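Local coordinates for uncharacterized protein YppE (Bacillus subtilis, PDB 2IM8) that is of unknown function but folds into a compact bundle of four long helices, as a member of the bacterial DUF1798 family, at residues A[9-14]-A[112-117]; A[52-57]-A[73-78]; A[79-84]-A[100-105]. One frame throughout, in Å; residues are numbered along the deposited sequence.

Contact 1: residues A[9-14]-A[112-117]; sequences MTEQMI and AVKDEI. With PO4 (phosphate ion), chain C.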
HETATM    1  N   MSE A   9      -0.324   4.997  -9.155  1.00 14.46           N
HETATM    2  CA  MSE A   9      -0.514   5.021  -7.709  1.00 15.68           C
HETATM    3  C   MSE A   9      -0.286   3.632  -7.128  1.00 14.60           C
HETATM    4  O   MSE A   9       0.231   3.488  -6.026  1.00 12.35           O
HETATM    5  CB  MSE A   9      -1.919   5.513  -7.364  1.00 21.73           C
HETATM    6  CG  MSE A   9      -2.124   6.987  -7.630  1.00 25.85           C
HETATM    7 SE   MSE A   9      -3.874   7.520  -7.052  1.00 36.20          SE
HETATM    8  CE  MSE A   9      -3.684   9.436  -7.278  1.00 33.03           C
ATOM      9  N   THR A  10      -0.679   2.609  -7.876  1.00 11.17           N
ATOM     10  CA  THR A  10      -0.491   1.235  -7.428  1.00 12.20           C
ATOM     11  C   THR A  10       1.007   0.920  -7.317  1.00 12.23           C
ATOM     12  O   THR A  10       1.456   0.343  -6.327  1.00 11.63           O
ATOM     13  CB  THR A  10      -1.130   0.245  -8.414  1.00 11.16           C
ATOM     14  OG1 THR A  10      -2.532   0.509  -8.504  1.00 11.32           O
ATOM     15  CG2 THR A  10      -0.913  -1.200  -7.947  1.00 14.99           C
ATOM     16  N   GLU A  11       1.779   1.295  -8.337  1.00 13.75           N
ATOM     17  CA  GLU A  11       3.210   1.020  -8.325  1.00 13.96           C
ATOM     18  C   GLU A  11       3.916   1.832  -7.250  1.00 13.91           C
ATOM     19  O   GLU A  11       4.896   1.373  -6.665  1.00 12.64           O
ATOM     20  CB  GLU A  11       3.824   1.289  -9.703  1.00 20.04           C
ATOM     21  CG  GLU A  11       3.420   0.258 -10.769  1.00 21.29           C
ATOM     22  CD  GLU A  11       4.266  -1.026 -10.763  1.00 25.69           C
ATOM     23  OE1 GLU A  11       4.768  -1.439  -9.694  1.00 24.44           O
ATOM     24  OE2 GLU A  11       4.420  -1.637 -11.847  1.00 28.34           O
ATOM     25  N   GLN A  12       3.404   3.032  -6.985  1.00 11.25           N
ATOM     26  CA  GLN A  12       3.970   3.906  -5.959  1.00 11.78           C
ATOM     27  C   GLN A  12       3.791   3.239  -4.591  1.00  8.81           C
ATOM     28  O   GLN A  12       4.723   3.188  -3.794  1.00 11.12           O
ATOM     29  CB  GLN A  12       3.253   5.263  -5.971  1.00 16.71           C
ATOM     30  CG  GLN A  12       4.070   6.415  -5.417  1.00 23.99           C
ATOM     31  CD  GLN A  12       3.385   7.761  -5.586  1.00 25.72           C
ATOM     32  OE1 GLN A  12       2.870   8.088  -6.665  1.00 28.81           O
ATOM     33  NE2 GLN A  12       3.388   8.556  -4.525  1.00 27.90           N
HETATM   34  N   MSE A  13       2.594   2.727  -4.321  1.00 11.38           N
HETATM   35  CA  MSE A  13       2.329   2.059  -3.047  1.00 11.13           C
HETATM   36  C   MSE A  13       3.161   0.786  -2.895  1.00  9.19           C
HETATM   37  O   MSE A  13       3.624   0.461  -1.803  1.00  8.03           O
HETATM   38  CB  MSE A  13       0.842   1.729  -2.913  1.00 15.86           C
HETATM   39  CG  MSE A  13      -0.020   2.969  -2.675  1.00 18.99           C
HETATM   40 SE   MSE A  13      -1.919   2.602  -2.690  1.00 24.74          SE
HETATM   41  CE  MSE A  13      -2.056   1.668  -1.007  1.00 14.66           C
ATOM     42  N   ILE A  14       3.358   0.065  -3.991  1.00 11.73           N
ATOM     43  CA  ILE A  14       4.156  -1.157  -3.940  1.00 11.17           C
ATOM     44  C   ILE A  14       5.569  -0.796  -3.512  1.00 11.75           C
ATOM     45  O   ILE A  14       6.167  -1.453  -2.659  1.00 11.18           O
ATOM     46  CB  ILE A  14       4.194  -1.863  -5.320  1.00 12.73           C
ATOM     47  CG1 ILE A  14       2.810  -2.419  -5.639  1.00 11.18           C
ATOM     48  CG2 ILE A  14       5.252  -2.993  -5.333  1.00 10.22           C
ATOM     49  CD1 ILE A  14       2.681  -2.960  -7.066  1.00 15.55           C
ATOM     50  N   ALA A 112      -2.941  -7.538  -7.486  1.00 13.88           N
ATOM     51  CA  ALA A 112      -4.217  -7.960  -8.071  1.00 15.61           C
ATOM     52  C   ALA A 112      -4.830  -6.818  -8.883  1.00 17.39           C
ATOM     53  O   ALA A 112      -5.268  -7.007 -10.017  1.00 18.72           O
ATOM     54  CB  ALA A 112      -5.174  -8.387  -6.972  1.00 20.85           C
ATOM     55  N   VAL A 113      -4.868  -5.629  -8.294  1.00 16.27           N
ATOM     56  CA  VAL A 113      -5.413  -4.461  -8.974  1.00 16.89           C
ATOM     57  C   VAL A 113      -4.586  -4.207 -10.230  1.00 17.69           C
ATOM     58  O   VAL A 113      -5.130  -3.922 -11.299  1.00 18.00           O
ATOM     59  CB  VAL A 113      -5.391  -3.217  -8.037  1.00 18.11           C
ATOM     60  CG1 VAL A 113      -5.870  -1.970  -8.774  1.00 16.07           C
ATOM     61  CG2 VAL A 113      -6.289  -3.473  -6.844  1.00 15.36           C
ATOM     62  N   LYS A 114      -3.268  -4.332 -10.102  1.00 17.78           N
ATOM     63  CA  LYS A 114      -2.369  -4.143 -11.235  1.00 19.14           C
ATOM     64  C   LYS A 114      -2.712  -5.146 -12.338  1.00 20.53           C
ATOM     65  O   LYS A 114      -2.774  -4.788 -13.519  1.00 19.89           O
ATOM     66  CB  LYS A 114      -0.918  -4.346 -10.798  1.00 28.31           C
ATOM     67  CG  LYS A 114       0.098  -4.252 -11.929  1.00 32.12           C
ATOM     68  CD  LYS A 114       1.513  -4.523 -11.410  1.00 32.59           C
ATOM     69  CE  LYS A 114       2.557  -4.420 -12.515  1.00 35.31           C
ATOM     70  NZ  LYS A 114       3.934  -4.645 -11.975  1.00 35.27           N
ATOM     71  N   ASP A 115      -2.921  -6.402 -11.948  1.00 23.42           N
ATOM     72  CA  ASP A 115      -3.265  -7.438 -12.918  1.00 24.18           C
ATOM     73  C   ASP A 115      -4.580  -7.110 -13.635  1.00 22.46           C
ATOM     74  O   ASP A 115      -4.663  -7.257 -14.851  1.00 22.10           O
ATOM     75  CB  ASP A 115      -3.395  -8.814 -12.252  1.00 24.87           C
ATOM     76  CG  ASP A 115      -2.073  -9.346 -11.698  1.00 26.71           C
ATOM     77  OD1 ASP A 115      -0.995  -8.821 -12.048  1.00 25.22           O
ATOM     78  OD2 ASP A 115      -2.125 -10.317 -10.911  1.00 29.15           O
ATOM     79  N   GLU A 116      -5.601  -6.683 -12.890  1.00 19.65           N
ATOM     80  CA  GLU A 116      -6.897  -6.341 -13.490  1.00 23.32           C
ATOM     81  C   GLU A 116      -6.734  -5.211 -14.502  1.00 24.14           C
ATOM     82  O   GLU A 116      -7.253  -5.277 -15.615  1.00 24.34           O
ATOM     83  CB  GLU A 116      -7.910  -5.906 -12.422  1.00 27.91           C
ATOM     84  CG  GLU A 116      -8.449  -7.012 -11.510  1.00 33.56           C
ATOM     85  CD  GLU A 116      -9.292  -8.062 -12.238  1.00 36.16           C
ATOM     86  OE1 GLU A 116     -10.167  -7.686 -13.053  1.00 37.47           O
ATOM     87  OE2 GLU A 116      -9.092  -9.267 -11.977  1.00 36.28           O
ATOM     88  N   ILE A 117      -6.012  -4.171 -14.107  1.00 37.74           N
ATOM     89  CA  ILE A 117      -5.782  -3.040 -14.991  1.00 39.68           C
ATOM     90  C   ILE A 117      -5.163  -3.496 -16.314  1.00 41.76           C
ATOM     91  O   ILE A 117      -5.711  -3.227 -17.384  1.00 41.60           O
ATOM     92  CB  ILE A 117      -4.857  -2.004 -14.336  1.00 26.14           C
ATOM     93  CG1 ILE A 117      -5.565  -1.368 -13.134  1.00 27.82           C
ATOM     94  CG2 ILE A 117      -4.446  -0.960 -15.361  1.00 24.92           C
ATOM     95  CD1 ILE A 117      -4.720  -0.367 -12.368  1.00 26.99           C
TER
HETATM   96  P   PO4 C 201       3.064  -8.226 -13.652  1.00 61.93           P
HETATM   97  O1  PO4 C 201       3.684  -7.384 -14.712  1.00 60.04           O
HETATM   98  O2  PO4 C 201       3.748  -9.552 -13.608  1.00 59.07           O
HETATM   99  O3  PO4 C 201       1.621  -8.420 -13.954  1.00 59.77           O
HETATM  100  O4  PO4 C 201       3.204  -7.552 -12.337  1.00 59.41           O
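The ammonium group of Lys114 stands between two anions, the carboxylate of Glu11 and a phosphate ion that probably came from the crystallisation liquor. Lys114 NZ makes a salt bridge with Glu11 OE2 at 3.0 Å and a hydrogen bond to phosphate O4 at 3.0 Å. The bond to Glu11 comes from above the carboxylate, 40° out of its plane, and uses one oxygen, since Glu11 OE1 lies 4.0 Å from NZ. Two shapes make the meeting possible: Lys114 is stretched throughout, with CG anti to the backbone N, whereas Glu11 is kinked at chi2 (-83°) and brings its end over to the lysine. A long, extended lysine suits this partly exposed edge, because its CB can pack on the Thr10 methyl while NZ reaches the two anions.

Deeper in, Thr10 points at the opposite helix. Its methyl CG2 lies 4.2 Å from Lys114 CB, and its OG1 is 4.2 Å from Val113 CG1, both plain van der Waals contacts. The hydroxyl is instead occupied in its own surroundings: it is hydrogen-bonded to Leu6 O, one turn back, and probably accepts the indole N-H of Trp54 NE1 on helix 36-64. A small side chain with one methyl and one hydroxyl thus serves an apolar neighbour and a buried indole N-H together. With the segment axes 10.3 Å apart and running at 154°, a salt bridge at the partly exposed edge beside a small packing of Thr10, Val113 and the lysine stem is characteristic of antiparallel neighbours, here the first and last helices, in a four-helix bundle.

Contact 2: residues A[52-57]-A[73-78]; sequences ARWAEG and EQIEAV
Trp54 lays the far end of its indole across to helix 72-91, where Ile75 and Val78, one turn apart, receive it. The side chain leaves its helix with CG anti to the backbone N (chi1 176°), which carries the six-membered ring over the gap although the bond from CA to CB does not itself aim there. Its CH2 meets Ile75 CD1 at 3.6 Å, the two side chains slanting past one another. Against Val78 the indole stands at about a right angle: CZ3 comes within 3.8 Å of Val78 CG2, and the valine CB and CG1 are almost as near. The branched valine therefore offers a broad apolar surface to one ring carbon and its neighbour.

Ile75 divides its work between two residues. Its ethyl arm, folded at chi2 (-59°), turns CD1 to the tryptophan, while the other branch, CG2, settles over Ala55, 4.2 Å from Ala55 CB and 4.0 Å from Ala55 O. Alanine suits that place because its single methyl lets the backbones draw close, with the CA atoms of Ala55 and Ile75 6.3 Å apart. A beta-branched isoleucine can fill both directions at once.

The remainder of the indole is covered from the other helices, by Leu6 and Met13 on helix 3-29 and by Leu110 and Val113 on helix 96-121, so the indole touches side chains of all three other helices. The two segments run almost exactly antiparallel, at 175°, with axes 9.6 Å apart. Such packing of large apolar groups between successive helices joined by a short connection is that of an antiparallel helical hairpin, the building unit of a four-helix bundle.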
ATOM      1  N   ALA A  52      -5.897   6.783   0.003  1.00 14.23           N
ATOM      2  CA  ALA A  52      -7.295   7.186  -0.169  1.00 16.22           C
ATOM      3  C   ALA A  52      -7.662   7.386  -1.638  1.00 17.61           C
ATOM      4  O   ALA A  52      -8.698   6.905  -2.101  1.00 18.05           O
ATOM      5  CB  ALA A  52      -7.569   8.472   0.631  1.00 28.76           C
ATOM      6  N   ARG A  53      -6.809   8.092  -2.374  1.00 18.85           N
ATOM      7  CA  ARG A  53      -7.050   8.344  -3.794  1.00 18.51           C
ATOM      8  C   ARG A  53      -6.991   7.043  -4.592  1.00 17.95           C
ATOM      9  O   ARG A  53      -7.730   6.863  -5.559  1.00 17.27           O
ATOM     10  CB  ARG A  53      -6.006   9.327  -4.327  1.00 48.95           C
ATOM     11  CG  ARG A  53      -6.018  10.656  -3.591  1.00 54.33           C
ATOM     12  CD  ARG A  53      -4.816  11.505  -3.928  1.00 59.43           C
ATOM     13  NE  ARG A  53      -4.743  12.667  -3.047  1.00 63.94           N
ATOM     14  CZ  ARG A  53      -3.755  13.557  -3.055  1.00 65.50           C
ATOM     15  NH1 ARG A  53      -2.744  13.420  -3.904  1.00 66.70           N
ATOM     16  NH2 ARG A  53      -3.777  14.584  -2.210  1.00 66.75           N
ATOM     17  N   TRP A  54      -6.103   6.144  -4.181  1.00 13.96           N
ATOM     18  CA  TRP A  54      -5.950   4.857  -4.846  1.00 13.63           C
ATOM     19  C   TRP A  54      -7.227   4.042  -4.661  1.00 13.56           C
ATOM     20  O   TRP A  54      -7.784   3.532  -5.625  1.00 14.83           O
ATOM     21  CB  TRP A  54      -4.765   4.090  -4.252  1.00 10.98           C
ATOM     22  CG  TRP A  54      -4.618   2.724  -4.814  1.00 10.26           C
ATOM     23  CD1 TRP A  54      -4.035   2.377  -6.003  1.00  9.26           C
ATOM     24  CD2 TRP A  54      -5.085   1.507  -4.223  1.00  9.59           C
ATOM     25  NE1 TRP A  54      -4.111   1.017  -6.184  1.00  8.29           N
ATOM     26  CE2 TRP A  54      -4.752   0.460  -5.106  1.00 11.19           C
ATOM     27  CE3 TRP A  54      -5.756   1.202  -3.029  1.00 10.72           C
ATOM     28  CZ2 TRP A  54      -5.066  -0.879  -4.835  1.00 12.69           C
ATOM     29  CZ3 TRP A  54      -6.072  -0.125  -2.756  1.00 13.11           C
ATOM     30  CH2 TRP A  54      -5.725  -1.150  -3.657  1.00 13.52           C
ATOM     31  N   ALA A  55      -7.676   3.927  -3.410  1.00 11.39           N
ATOM     32  CA  ALA A  55      -8.887   3.173  -3.091  1.00 13.95           C
ATOM     33  C   ALA A  55     -10.097   3.669  -3.884  1.00 15.24           C
ATOM     34  O   ALA A  55     -10.855   2.870  -4.445  1.00 16.22           O
ATOM     35  CB  ALA A  55      -9.177   3.250  -1.584  1.00 13.13           C
ATOM     36  N   GLU A  56     -10.282   4.984  -3.931  1.00 18.77           N
ATOM     37  CA  GLU A  56     -11.404   5.545  -4.669  1.00 21.63           C
ATOM     38  C   GLU A  56     -11.303   5.150  -6.138  1.00 19.24           C
ATOM     39  O   GLU A  56     -12.302   4.822  -6.765  1.00 20.60           O
ATOM     40  CB  GLU A  56     -11.449   7.078  -4.502  1.00 33.50           C
ATOM     41  CG  GLU A  56     -11.595   7.879  -5.792  1.00 40.53           C
ATOM     42  CD  GLU A  56     -10.264   8.451  -6.274  1.00 46.16           C
ATOM     43  OE1 GLU A  56      -9.663   9.275  -5.542  1.00 47.77           O
ATOM     44  OE2 GLU A  56      -9.817   8.079  -7.382  1.00 47.45           O
ATOM     45  N   GLY A  57     -10.091   5.163  -6.685  1.00 22.48           N
ATOM     46  CA  GLY A  57      -9.913   4.789  -8.077  1.00 23.01           C
ATOM     47  C   GLY A  57     -10.125   3.294  -8.266  1.00 23.36           C
ATOM     48  O   GLY A  57     -10.750   2.862  -9.237  1.00 21.96           O
ATOM     49  N   GLU A  73     -14.290  -5.457  -0.543  1.00 15.36           N
ATOM     50  CA  GLU A  73     -13.723  -5.683   0.785  1.00 15.96           C
ATOM     51  C   GLU A  73     -12.201  -5.715   0.763  1.00 13.60           C
ATOM     52  O   GLU A  73     -11.538  -5.221   1.672  1.00 11.15           O
ATOM     53  CB  GLU A  73     -14.243  -6.998   1.374  1.00 30.99           C
ATOM     54  CG  GLU A  73     -15.744  -7.051   1.535  1.00 36.66           C
ATOM     55  CD  GLU A  73     -16.467  -7.441   0.260  1.00 40.37           C
ATOM     56  OE1 GLU A  73     -15.816  -7.554  -0.808  1.00 39.85           O
ATOM     57  OE2 GLU A  73     -17.696  -7.636   0.334  1.00 43.12           O
ATOM     58  N   GLN A  74     -11.660  -6.315  -0.286  1.00 16.70           N
ATOM     59  CA  GLN A  74     -10.223  -6.438  -0.463  1.00 17.91           C
ATOM     60  C   GLN A  74      -9.612  -5.042  -0.597  1.00 15.90           C
ATOM     61  O   GLN A  74      -8.623  -4.719   0.059  1.00 16.15           O
ATOM     62  CB  GLN A  74      -9.979  -7.281  -1.712  1.00 23.53           C
ATOM     63  CG  GLN A  74      -8.562  -7.611  -2.074  1.00 27.32           C
ATOM     64  CD  GLN A  74      -8.535  -8.573  -3.249  1.00 30.41           C
ATOM     65  OE1 GLN A  74      -9.374  -8.484  -4.152  1.00 30.82           O
ATOM     66  NE2 GLN A  74      -7.582  -9.495  -3.246  1.00 30.42           N
ATOM     67  N   ILE A  75     -10.224  -4.210  -1.430  1.00 13.43           N
ATOM     68  CA  ILE A  75      -9.726  -2.856  -1.636  1.00 14.54           C
ATOM     69  C   ILE A  75      -9.783  -2.067  -0.336  1.00 14.21           C
ATOM     70  O   ILE A  75      -8.800  -1.449   0.064  1.00 15.16           O
ATOM     71  CB  ILE A  75     -10.541  -2.111  -2.720  1.00 15.30           C
ATOM     72  CG1 ILE A  75     -10.319  -2.774  -4.086  1.00 16.16           C
ATOM     73  CG2 ILE A  75     -10.108  -0.645  -2.786  1.00 13.88           C
ATOM     74  CD1 ILE A  75      -8.862  -2.790  -4.521  1.00 19.12           C
ATOM     75  N   GLU A  76     -10.934  -2.112   0.327  1.00 14.74           N
ATOM     76  CA  GLU A  76     -11.131  -1.389   1.584  1.00 16.85           C
ATOM     77  C   GLU A  76     -10.145  -1.750   2.704  1.00 16.01           C
ATOM     78  O   GLU A  76      -9.783  -0.894   3.514  1.00 15.58           O
ATOM     79  CB  GLU A  76     -12.572  -1.593   2.071  1.00 20.25           C
ATOM     80  CG  GLU A  76     -13.625  -1.042   1.114  1.00 24.67           C
ATOM     81  CD  GLU A  76     -15.053  -1.283   1.596  1.00 29.26           C
ATOM     82  OE1 GLU A  76     -15.398  -2.445   1.907  1.00 30.67           O
ATOM     83  OE2 GLU A  76     -15.832  -0.308   1.654  1.00 31.49           O
ATOM     84  N   ALA A  77      -9.695  -3.000   2.743  1.00 16.98           N
ATOM     85  CA  ALA A  77      -8.767  -3.447   3.782  1.00 15.81           C
ATOM     86  C   ALA A  77      -7.333  -2.900   3.679  1.00 15.78           C
ATOM     87  O   ALA A  77      -6.604  -2.871   4.675  1.00 16.54           O
ATOM     88  CB  ALA A  77      -8.723  -4.969   3.805  1.00 15.89           C
ATOM     89  N   VAL A  78      -6.932  -2.483   2.481  1.00 14.33           N
ATOM     90  CA  VAL A  78      -5.582  -1.969   2.237  1.00 14.96           C
ATOM     91  C   VAL A  78      -5.171  -0.778   3.114  1.00 15.60           C
ATOM     92  O   VAL A  78      -4.096  -0.777   3.722  1.00 14.18           O
ATOM     93  CB  VAL A  78      -5.424  -1.571   0.743  1.00 13.02           C
ATOM     94  CG1 VAL A  78      -4.046  -0.935   0.501  1.00 12.55           C
ATOM     95  CG2 VAL A  78      -5.596  -2.817  -0.140  1.00 12.58           C
TER

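Contact 3: residues A[79-84]-A[100-105]; sequences KDNFLE and KDITES
Asn81 and Ser105 are joined through one water, which lies 2.9 Å from Ser105 OG and accepts a hydrogen bond from Asn81 ND2 at 3.2 Å. This bridge sits in the hairpin formed by the third and fourth helices of the four-helix bundle, whose segments run at 126°, well away from antiparallel. The ND2 and OG atoms themselves are 3.9 Å apart, so the water does the joining; short polar side chains suit this partly open flank.

Ile102 is the apolar centre of the contact. Its CG1 takes the crowded position between the backbone N and the carbonyl carbon (chi1 62°), which turns CD1 to Glu84 and leaves CG2 facing Asn81 OD1, with Glu84 OE1 also near it. CG2 lies 3.5 Å from Asn81 OD1, a van der Waals contact, and the amide end is thus divided, ND2 to the water and OD1 over a methyl.

Glu84, extended beyond CG, crosses Ile102 at about a right angle. Its CG methylene supplies the apolar contact, while its OE1 has a long, weak ion pair with Arg98; Glu84 CG rests 3.7 Å from Ile102 CD1.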
ATOM      1  N   LYS A  79      -6.033   0.230   3.167  1.00 17.30           N
ATOM      2  CA  LYS A  79      -5.784   1.447   3.938  1.00 17.43           C
ATOM      3  C   LYS A  79      -5.152   1.225   5.313  1.00 16.01           C
ATOM      4  O   LYS A  79      -4.006   1.609   5.544  1.00 15.30           O
ATOM      5  CB  LYS A  79      -7.096   2.211   4.105  1.00 35.45           C
ATOM      6  CG  LYS A  79      -7.065   3.365   5.094  1.00 40.11           C
ATOM      7  CD  LYS A  79      -8.487   3.845   5.360  1.00 44.05           C
ATOM      8  CE  LYS A  79      -8.529   5.052   6.279  1.00 46.24           C
ATOM      9  NZ  LYS A  79      -9.938   5.423   6.604  1.00 46.57           N
ATOM     10  N   ASP A  80      -5.895   0.605   6.223  1.00 15.05           N
ATOM     11  CA  ASP A  80      -5.378   0.394   7.574  1.00 16.61           C
ATOM     12  C   ASP A  80      -4.092  -0.401   7.627  1.00 13.99           C
ATOM     13  O   ASP A  80      -3.202  -0.068   8.397  1.00 15.09           O
ATOM     14  CB  ASP A  80      -6.435  -0.264   8.466  1.00 19.45           C
ATOM     15  CG  ASP A  80      -7.679   0.592   8.611  1.00 21.87           C
ATOM     16  OD1 ASP A  80      -7.561   1.829   8.471  1.00 19.54           O
ATOM     17  OD2 ASP A  80      -8.765   0.032   8.874  1.00 27.46           O
ATOM     18  N   ASN A  81      -3.975  -1.441   6.809  1.00 13.63           N
ATOM     19  CA  ASN A  81      -2.751  -2.238   6.827  1.00 13.89           C
ATOM     20  C   ASN A  81      -1.577  -1.441   6.253  1.00 11.84           C
ATOM     21  O   ASN A  81      -0.474  -1.468   6.800  1.00 12.10           O
ATOM     22  CB  ASN A  81      -2.931  -3.535   6.033  1.00 15.59           C
ATOM     23  CG  ASN A  81      -3.741  -4.577   6.785  1.00 16.97           C
ATOM     24  OD1 ASN A  81      -3.589  -4.747   7.999  1.00 17.52           O
ATOM     25  ND2 ASN A  81      -4.588  -5.297   6.062  1.00 16.90           N
ATOM     26  N   PHE A  82      -1.822  -0.733   5.156  1.00  8.16           N
ATOM     27  CA  PHE A  82      -0.792   0.068   4.513  1.00  7.94           C
ATOM     28  C   PHE A  82      -0.264   1.143   5.455  1.00  9.40           C
ATOM     29  O   PHE A  82       0.947   1.340   5.564  1.00  9.62           O
ATOM     30  CB  PHE A  82      -1.355   0.709   3.246  1.00  7.07           C
ATOM     31  CG  PHE A  82      -0.360   1.546   2.488  1.00  7.68           C
ATOM     32  CD1 PHE A  82       0.701   0.952   1.803  1.00  9.45           C
ATOM     33  CD2 PHE A  82      -0.492   2.929   2.444  1.00 11.54           C
ATOM     34  CE1 PHE A  82       1.617   1.734   1.079  1.00 10.75           C
ATOM     35  CE2 PHE A  82       0.421   3.720   1.721  1.00  9.91           C
ATOM     36  CZ  PHE A  82       1.475   3.115   1.041  1.00  9.21           C
ATOM     37  N   LEU A  83      -1.168   1.845   6.137  1.00 10.54           N
ATOM     38  CA  LEU A  83      -0.742   2.888   7.069  1.00 12.73           C
ATOM     39  C   LEU A  83       0.011   2.316   8.261  1.00 11.38           C
ATOM     40  O   LEU A  83       0.921   2.955   8.791  1.00 12.19           O
ATOM     41  CB  LEU A  83      -1.940   3.708   7.554  1.00 16.18           C
ATOM     42  CG  LEU A  83      -2.402   4.844   6.637  1.00 20.61           C
ATOM     43  CD1 LEU A  83      -2.657   4.315   5.244  1.00 22.38           C
ATOM     44  CD2 LEU A  83      -3.662   5.471   7.212  1.00 20.87           C
ATOM     45  N   GLU A  84      -0.363   1.121   8.706  1.00 10.64           N
ATOM     46  CA  GLU A  84       0.369   0.529   9.820  1.00  8.87           C
ATOM     47  C   GLU A  84       1.771   0.204   9.306  1.00  9.37           C
ATOM     48  O   GLU A  84       2.768   0.485   9.976  1.00  7.21           O
ATOM     49  CB  GLU A  84      -0.311  -0.737  10.333  1.00 12.62           C
ATOM     50  CG  GLU A  84       0.568  -1.530  11.308  1.00 14.24           C
ATOM     51  CD  GLU A  84      -0.159  -2.644  12.038  1.00 16.11           C
ATOM     52  OE1 GLU A  84      -1.107  -3.230  11.467  1.00 16.46           O
ATOM     53  OE2 GLU A  84       0.244  -2.944  13.186  1.00 14.55           O
ATOM     54  N   LYS A 100       5.215  -8.956   8.417  1.00 11.96           N
ATOM     55  CA  LYS A 100       5.190  -9.717   7.175  1.00 12.11           C
ATOM     56  C   LYS A 100       3.749  -9.923   6.717  1.00 10.63           C
ATOM     57  O   LYS A 100       3.451  -9.741   5.547  1.00 11.76           O
ATOM     58  CB  LYS A 100       5.879 -11.082   7.339  1.00 14.30           C
ATOM     59  CG  LYS A 100       5.895 -11.908   6.048  1.00 14.20           C
ATOM     60  CD  LYS A 100       6.679 -13.212   6.179  1.00 20.49           C
ATOM     61  CE  LYS A 100       6.664 -14.008   4.873  1.00 24.01           C
ATOM     62  NZ  LYS A 100       7.489 -15.249   4.938  1.00 23.59           N
ATOM     63  N   ASP A 101       2.863 -10.300   7.641  1.00 12.17           N
ATOM     64  CA  ASP A 101       1.457 -10.522   7.308  1.00 13.30           C
ATOM     65  C   ASP A 101       0.770  -9.321   6.655  1.00 10.44           C
ATOM     66  O   ASP A 101       0.106  -9.475   5.638  1.00 11.16           O
ATOM     67  CB  ASP A 101       0.653 -10.933   8.547  1.00 23.94           C
ATOM     68  CG  ASP A 101       1.102 -12.265   9.120  1.00 28.45           C
ATOM     69  OD1 ASP A 101       1.567 -13.121   8.335  1.00 31.66           O
ATOM     70  OD2 ASP A 101       0.974 -12.463  10.348  1.00 33.04           O
ATOM     71  N   ILE A 102       0.915  -8.130   7.227  1.00 10.22           N
ATOM     72  CA  ILE A 102       0.261  -6.962   6.635  1.00 11.16           C
ATOM     73  C   ILE A 102       0.911  -6.574   5.313  1.00  9.16           C
ATOM     74  O   ILE A 102       0.233  -6.160   4.371  1.00  9.93           O
ATOM     75  CB  ILE A 102       0.256  -5.758   7.613  1.00 13.64           C
ATOM     76  CG1 ILE A 102       1.683  -5.326   7.955  1.00 15.04           C
ATOM     77  CG2 ILE A 102      -0.478  -6.150   8.897  1.00 15.36           C
ATOM     78  CD1 ILE A 102       1.725  -4.137   8.897  1.00 14.35           C
ATOM     79  N   THR A 103       2.228  -6.728   5.233  1.00 15.10           N
ATOM     80  CA  THR A 103       2.954  -6.401   4.012  1.00 13.73           C
ATOM     81  C   THR A 103       2.493  -7.344   2.895  1.00 13.41           C
ATOM     82  O   THR A 103       2.185  -6.903   1.776  1.00 13.61           O
ATOM     83  CB  THR A 103       4.481  -6.524   4.233  1.00 10.10           C
ATOM     84  OG1 THR A 103       4.885  -5.587   5.240  1.00 12.45           O
ATOM     85  CG2 THR A 103       5.243  -6.201   2.955  1.00 12.50           C
ATOM     86  N   GLU A 104       2.406  -8.634   3.206  1.00  9.99           N
ATOM     87  CA  GLU A 104       1.964  -9.624   2.212  1.00 11.83           C
ATOM     88  C   GLU A 104       0.548  -9.328   1.706  1.00 10.33           C
ATOM     89  O   GLU A 104       0.252  -9.471   0.519  1.00 10.04           O
ATOM     90  CB  GLU A 104       1.949 -11.026   2.814  1.00 19.12           C
ATOM     91  CG  GLU A 104       3.291 -11.622   3.160  1.00 26.74           C
ATOM     92  CD  GLU A 104       3.125 -13.045   3.657  1.00 26.70           C
ATOM     93  OE1 GLU A 104       2.327 -13.259   4.601  1.00 32.19           O
ATOM     94  OE2 GLU A 104       3.777 -13.946   3.108  1.00 30.05           O
ATOM     95  N   SER A 105      -0.324  -8.950   2.633  1.00  8.28           N
ATOM     96  CA  SER A 105      -1.720  -8.641   2.322  1.00 11.25           C
ATOM     97  C   SER A 105      -1.835  -7.423   1.401  1.00  9.69           C
ATOM     98  O   SER A 105      -2.575  -7.427   0.406  1.00 11.97           O
ATOM     99  CB  SER A 105      -2.478  -8.383   3.627  1.00  8.47           C
ATOM    100  OG  SER A 105      -3.818  -8.039   3.383  1.00 13.25           O
TER
HETATM  101  O   HOH W   1      -4.360  -5.290   2.830  1.00 14.85           O

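From the N terminus, helix 3-29 supplies residues 9-14, whose partners at 112-117 come only near the end of the last helix, so contact 1 closes a loop that takes in most of the chain. Contacts 2 and 3 fall within that loop, in turn, and each closes a short loop of 15 residues round the turn between successive helices: contact 2 ties helix 36-64 to helix 72-91, and contact 3 ties helix 72-91 to helix 96-121. Neither crosses the other, and their segments 73-78 and 79-84 follow directly in sequence. Contacts 1 and 2 meet in the core, where Val113 CG2 packs on both Trp54 and Ile75, while Met13 and Phe82 bring contact 1 to contact 3.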